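Local coordinates for protein glycosyl hydrolase family 26 (Bacteroides ovatus, PDB 4ZXO) that hydrolyses beta-mannans such as galactomannan as a family 26 beta-mannanase, probably acting on internal beta-1,4-mannosidic linkages, at residues Gly30-Thr35 / Val300-Arg305; Ala267-Gly272 / Leu295-Val300. One frame throughout, in Å; residues are numbered along the deposited sequence.

Contact 1: Gly30-Thr35 / Val300-Arg305; sequences GHHDDT and VWRNAR
The imidazole of His32 lies over the six-membered ring of Trp301 in a face-to-face stack, the centroids 3.9 Å apart and the planes 15° from parallel. Trp301 CH2 sits above the centre of the imidazole, whereas His32 CG falls nearer the rim of the indole. Both rings leave the backbone with CG anti to N (chi1 -166° for His32), and the two side chains run side by side in the same direction. Arg302 CB meets the imidazole at its edge, 3.8 Å from His32 CD2, and Ser62 bonds to His32 ND1, which would tend to limit rotation of the ring. On the strand itself, Val300 forms a parallel bridge with His31: Val300 N donates to Gly30 O (2.9 Å), and His32 N donates to Val300 O (3.0 Å). Past the bridge, water 1 takes over from direct pairing: it accepts from Asn303 N and lies within bonding distance of His32 O. The His31 ring is held firmly at ND1 and only weakly at NE2. His31 ND1 donates to the anti lone pair of Asp34 OD1 (2.6 Å), almost straight and in the ring plane; Ser48 binds the other oxygen of Asp34. His31 NE2 makes a weak, bent bond to Asn303 OD1 (3.1 Å, 132° at the hydrogen), with the amide turned well out of the ring plane, while Asp49 holds Asn303 ND2. A leucine in place of His31 would probably leave Asp34 OD1 without its ring N-H partner and cut the link between the Asp34 turn and Asn303. A parallel strand pair giving way to side-chain stacking and hydrogen bonds and a type II turn, His31 to Asp34, is consistent with the C-terminal strand ends of a TIM barrel, the end that carries the active site in this fold.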
# COMPACT_ATOMS: atom_id res chain seq x y z
N GLY A 30 -8.89 -3.09 2.82
CA GLY A 30 -7.61 -3.75 2.73
C GLY A 30 -7.00 -4.13 4.08
O GLY A 30 -7.25 -3.47 5.10
N HIS A 31 -6.14 -5.14 4.05
CA HIS A 31 -5.39 -5.52 5.22
C HIS A 31 -4.01 -6.04 4.79
O HIS A 31 -3.90 -6.91 3.90
CB HIS A 31 -6.17 -6.61 5.97
CG HIS A 31 -5.52 -7.04 7.27
ND1 HIS A 31 -5.54 -8.35 7.71
CD2 HIS A 31 -4.88 -6.33 8.24
CE1 HIS A 31 -4.93 -8.44 8.88
NE2 HIS A 31 -4.49 -7.22 9.21
N HIS A 32 -2.97 -5.56 5.45
CA HIS A 32 -1.61 -6.03 5.22
C HIS A 32 -1.39 -7.44 5.79
O HIS A 32 -1.83 -7.78 6.89
CB HIS A 32 -0.60 -5.03 5.85
CG HIS A 32 0.82 -5.25 5.40
ND1 HIS A 32 1.30 -4.77 4.17
CD2 HIS A 32 1.85 -5.91 5.99
CE1 HIS A 32 2.57 -5.13 4.05
NE2 HIS A 32 2.93 -5.80 5.15
N ASP A 33 -0.71 -8.24 4.98
CA ASP A 33 -0.30 -9.63 5.32
C ASP A 33 -1.52 -10.49 5.68
O ASP A 33 -1.41 -11.45 6.44
CB ASP A 33 0.76 -9.61 6.44
CG ASP A 33 2.15 -9.34 5.89
OD1 ASP A 33 2.33 -9.49 4.66
OD2 ASP A 33 3.04 -8.96 6.69
N ASP A 34 -2.68 -10.16 5.08
CA ASP A 34 -3.93 -10.72 5.56
C ASP A 34 -4.00 -12.25 5.51
O ASP A 34 -4.50 -12.90 6.46
CB ASP A 34 -5.09 -10.16 4.71
CG ASP A 34 -6.44 -10.60 5.26
OD1 ASP A 34 -6.79 -10.19 6.40
OD2 ASP A 34 -7.13 -11.40 4.59
N THR A 35 -3.49 -12.83 4.42
CA THR A 35 -3.52 -14.27 4.27
C THR A 35 -2.20 -14.94 4.58
O THR A 35 -2.07 -16.17 4.41
CB THR A 35 -3.94 -14.63 2.84
OG1 THR A 35 -3.22 -13.78 1.92
CG2 THR A 35 -5.44 -14.41 2.66
N VAL A 300 -5.79 -1.27 6.35
CA VAL A 300 -5.28 -1.24 7.74
C VAL A 300 -4.10 -2.21 7.86
O VAL A 300 -3.96 -3.21 7.10
CB VAL A 300 -6.36 -1.61 8.79
CG1 VAL A 300 -7.55 -0.64 8.69
CG2 VAL A 300 -6.78 -3.07 8.70
N TRP A 301 -3.25 -1.93 8.85
CA TRP A 301 -1.94 -2.60 8.93
C TRP A 301 -2.06 -4.02 9.52
O TRP A 301 -3.16 -4.50 9.82
CB TRP A 301 -0.96 -1.73 9.74
CG TRP A 301 0.50 -2.08 9.44
CD1 TRP A 301 1.47 -2.53 10.35
CD2 TRP A 301 1.16 -2.05 8.16
NE1 TRP A 301 2.66 -2.77 9.69
CE2 TRP A 301 2.50 -2.50 8.36
CE3 TRP A 301 0.75 -1.65 6.88
CZ2 TRP A 301 3.43 -2.52 7.31
CZ3 TRP A 301 1.67 -1.71 5.83
CH2 TRP A 301 2.99 -2.16 6.06
N ARG A 302 -0.93 -4.72 9.58
CA ARG A 302 -0.89 -6.17 9.81
C ARG A 302 -1.30 -6.61 11.19
O ARG A 302 -1.33 -5.82 12.13
CB ARG A 302 0.52 -6.73 9.50
CG ARG A 302 1.58 -6.28 10.49
CD ARG A 302 2.99 -6.38 9.91
NE ARG A 302 3.96 -6.18 11.00
CZ ARG A 302 4.46 -7.15 11.78
NH1 ARG A 302 4.15 -8.46 11.58
NH2 ARG A 302 5.26 -6.81 12.80
N ASN A 303 -1.69 -7.88 11.29
CA ASN A 303 -1.99 -8.48 12.61
C ASN A 303 -0.81 -9.33 13.01
O ASN A 303 -0.68 -10.47 12.57
CB ASN A 303 -3.29 -9.31 12.53
CG ASN A 303 -4.53 -8.43 12.55
OD1 ASN A 303 -4.45 -7.22 12.31
ND2 ASN A 303 -5.69 -9.04 12.83
N ALA A 304 0.12 -8.75 13.78
CA ALA A 304 1.44 -9.36 13.98
C ALA A 304 1.42 -10.60 14.85
O ALA A 304 1.27 -10.51 16.08
CB ALA A 304 2.42 -8.32 14.57
N ARG A 305 1.64 -11.74 14.25
CA ARG A 305 1.58 -13.00 14.96
C ARG A 305 2.63 -13.05 16.02
O ARG A 305 2.43 -13.68 17.01
CB ARG A 305 1.65 -14.18 14.01
CG ARG A 305 3.02 -14.64 13.55
CD ARG A 305 3.65 -13.72 12.55
NE ARG A 305 4.59 -14.34 11.65
CZ ARG A 305 5.50 -13.66 10.98
NH1 ARG A 305 5.57 -12.36 11.17
NH2 ARG A 305 6.28 -14.22 10.13
O HOH W 1 -1.94 -9.65 9.09

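Contact 2: Ala267-Gly272 / Leu295-Val300; sequences ALTETG and LSYVLV
Three backbone hydrogen bonds join the strands: Leu268 N to Tyr297 O (3.0 Å), Leu299 N to Leu268 O (3.0 Å) and Thr271 N to Leu299 O (2.9 Å). The last is the most bent, 134° at the hydrogen. Leu268 pairs with Val298 and Thr271 with Val300, so Thr269 and Glu270 together face the single residue Leu299, a beta bulge. Beyond the backbone, Ala267 CB stands over the centre of the Tyr297 ring in a CH-pi contact, 3.5 Å from the ring centroid. Thr269 CG2 also reaches the phenol, 3.7 Å from Tyr297 OH. On the other face of the sheet, Leu268 CD2 packs alongside Val298 CG2 at 3.7 Å, and Thr271 CG2 meets the same methyl at 3.8 Å. The strands run nearly parallel, at 14°, as the two arms of a beta-alpha-beta unit. Its connecting helix 281-290 covers the Leu268 and Val298 face through Ile290, while Tyr297 and Leu299 lean on Val60 of strand 60-64, and Glu270 forms a salt bridge with Arg162 and a hydrogen bond with Tyr237.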
# COMPACT_ATOMS: atom_id res chain seq x y z
N ALA A 267 -6.28 7.07 -2.27
CA ALA A 267 -6.45 5.96 -1.36
C ALA A 267 -5.87 6.28 0.02
O ALA A 267 -4.90 7.02 0.13
CB ALA A 267 -5.76 4.68 -1.91
N LEU A 268 -6.46 5.68 1.04
CA LEU A 268 -5.88 5.72 2.37
C LEU A 268 -5.03 4.45 2.50
O LEU A 268 -5.55 3.36 2.73
CB LEU A 268 -6.98 5.83 3.42
CG LEU A 268 -6.57 5.85 4.90
CD1 LEU A 268 -5.48 6.89 5.26
CD2 LEU A 268 -7.80 6.09 5.75
N THR A 269 -3.75 4.58 2.16
CA THR A 269 -2.91 3.43 1.88
C THR A 269 -2.42 2.73 3.16
O THR A 269 -2.04 1.55 3.09
CB THR A 269 -1.71 3.82 0.96
OG1 THR A 269 -1.11 5.04 1.42
CG2 THR A 269 -2.28 4.06 -0.46
N GLU A 270 -2.41 3.43 4.29
CA GLU A 270 -2.23 2.78 5.61
C GLU A 270 -3.05 3.56 6.62
O GLU A 270 -2.99 4.79 6.63
CB GLU A 270 -0.78 2.78 6.12
CG GLU A 270 0.18 1.93 5.37
CD GLU A 270 1.52 1.84 6.03
OE1 GLU A 270 1.63 1.99 7.27
OE2 GLU A 270 2.52 1.60 5.33
N THR A 271 -3.76 2.88 7.50
CA THR A 271 -4.36 3.48 8.65
C THR A 271 -4.61 2.39 9.68
O THR A 271 -4.26 1.20 9.48
CB THR A 271 -5.68 4.22 8.30
OG1 THR A 271 -6.07 5.08 9.40
CG2 THR A 271 -6.77 3.28 7.96
N GLY A 272 -5.17 2.80 10.80
CA GLY A 272 -5.52 1.85 11.86
C GLY A 272 -5.41 2.45 13.22
O GLY A 272 -4.88 3.56 13.41
N LEU A 295 -12.51 7.58 -1.96
CA LEU A 295 -11.36 6.71 -1.85
C LEU A 295 -11.53 5.46 -2.69
O LEU A 295 -12.61 4.82 -2.68
CB LEU A 295 -11.15 6.24 -0.41
CG LEU A 295 -10.94 7.36 0.60
CD1 LEU A 295 -10.61 6.70 1.95
CD2 LEU A 295 -9.80 8.24 0.21
N SER A 296 -10.45 5.03 -3.35
CA SER A 296 -10.51 3.75 -4.06
C SER A 296 -10.34 2.58 -3.12
O SER A 296 -10.88 1.50 -3.38
CB SER A 296 -9.44 3.66 -5.13
OG SER A 296 -9.62 4.68 -6.07
N TYR A 297 -9.53 2.78 -2.06
CA TYR A 297 -9.38 1.74 -1.06
C TYR A 297 -8.87 2.34 0.24
O TYR A 297 -8.40 3.50 0.27
CB TYR A 297 -8.45 0.59 -1.53
CG TYR A 297 -7.02 0.93 -1.92
CD1 TYR A 297 -5.94 0.77 -1.03
CD2 TYR A 297 -6.75 1.39 -3.21
CE1 TYR A 297 -4.60 1.04 -1.46
CE2 TYR A 297 -5.49 1.65 -3.64
CZ TYR A 297 -4.42 1.49 -2.78
OH TYR A 297 -3.18 1.82 -3.30
N VAL A 298 -9.03 1.58 1.32
CA VAL A 298 -8.53 1.93 2.65
C VAL A 298 -7.90 0.67 3.19
O VAL A 298 -8.55 -0.40 3.18
CB VAL A 298 -9.66 2.41 3.63
CG1 VAL A 298 -10.78 1.45 3.77
CG2 VAL A 298 -9.08 2.69 5.04
N LEU A 299 -6.67 0.77 3.70
CA LEU A 299 -5.96 -0.43 4.10
C LEU A 299 -5.50 -0.28 5.53
O LEU A 299 -4.89 0.72 5.87
CB LEU A 299 -4.75 -0.66 3.18
CG LEU A 299 -4.03 -1.98 3.52
CD1 LEU A 299 -3.78 -2.85 2.29
CD2 LEU A 299 -2.76 -1.67 4.25
N VAL A 300 -5.79 -1.27 6.35
CA VAL A 300 -5.28 -1.24 7.74
C VAL A 300 -4.10 -2.21 7.86
O VAL A 300 -3.96 -3.21 7.10
CB VAL A 300 -6.36 -1.61 8.79
CG1 VAL A 300 -7.55 -0.64 8.69
CG2 VAL A 300 -6.78 -3.07 8.70

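Both contacts are buried and belong to one parallel sheet, sharing Val300: strand 295-300 lies between strand 27-32 in contact 1 and strand 266-271 in contact 2. Their centres are 12 Å apart, and Gly30 N approaches Val298 O at 2.7 Å, a probable hydrogen bond that carries the pairing from one to the other. Contact 2 is mainly strand pairing with aliphatic and CH-pi packing, whereas contact 1 follows the chain past the strand ends, where histidines, an amide, a carboxylate and a water take over. The two also meet through Trp301 CZ3, 3.5 Å from Glu270 OE2, so the indole that stacks in contact 1 also packs against a residue of contact 2.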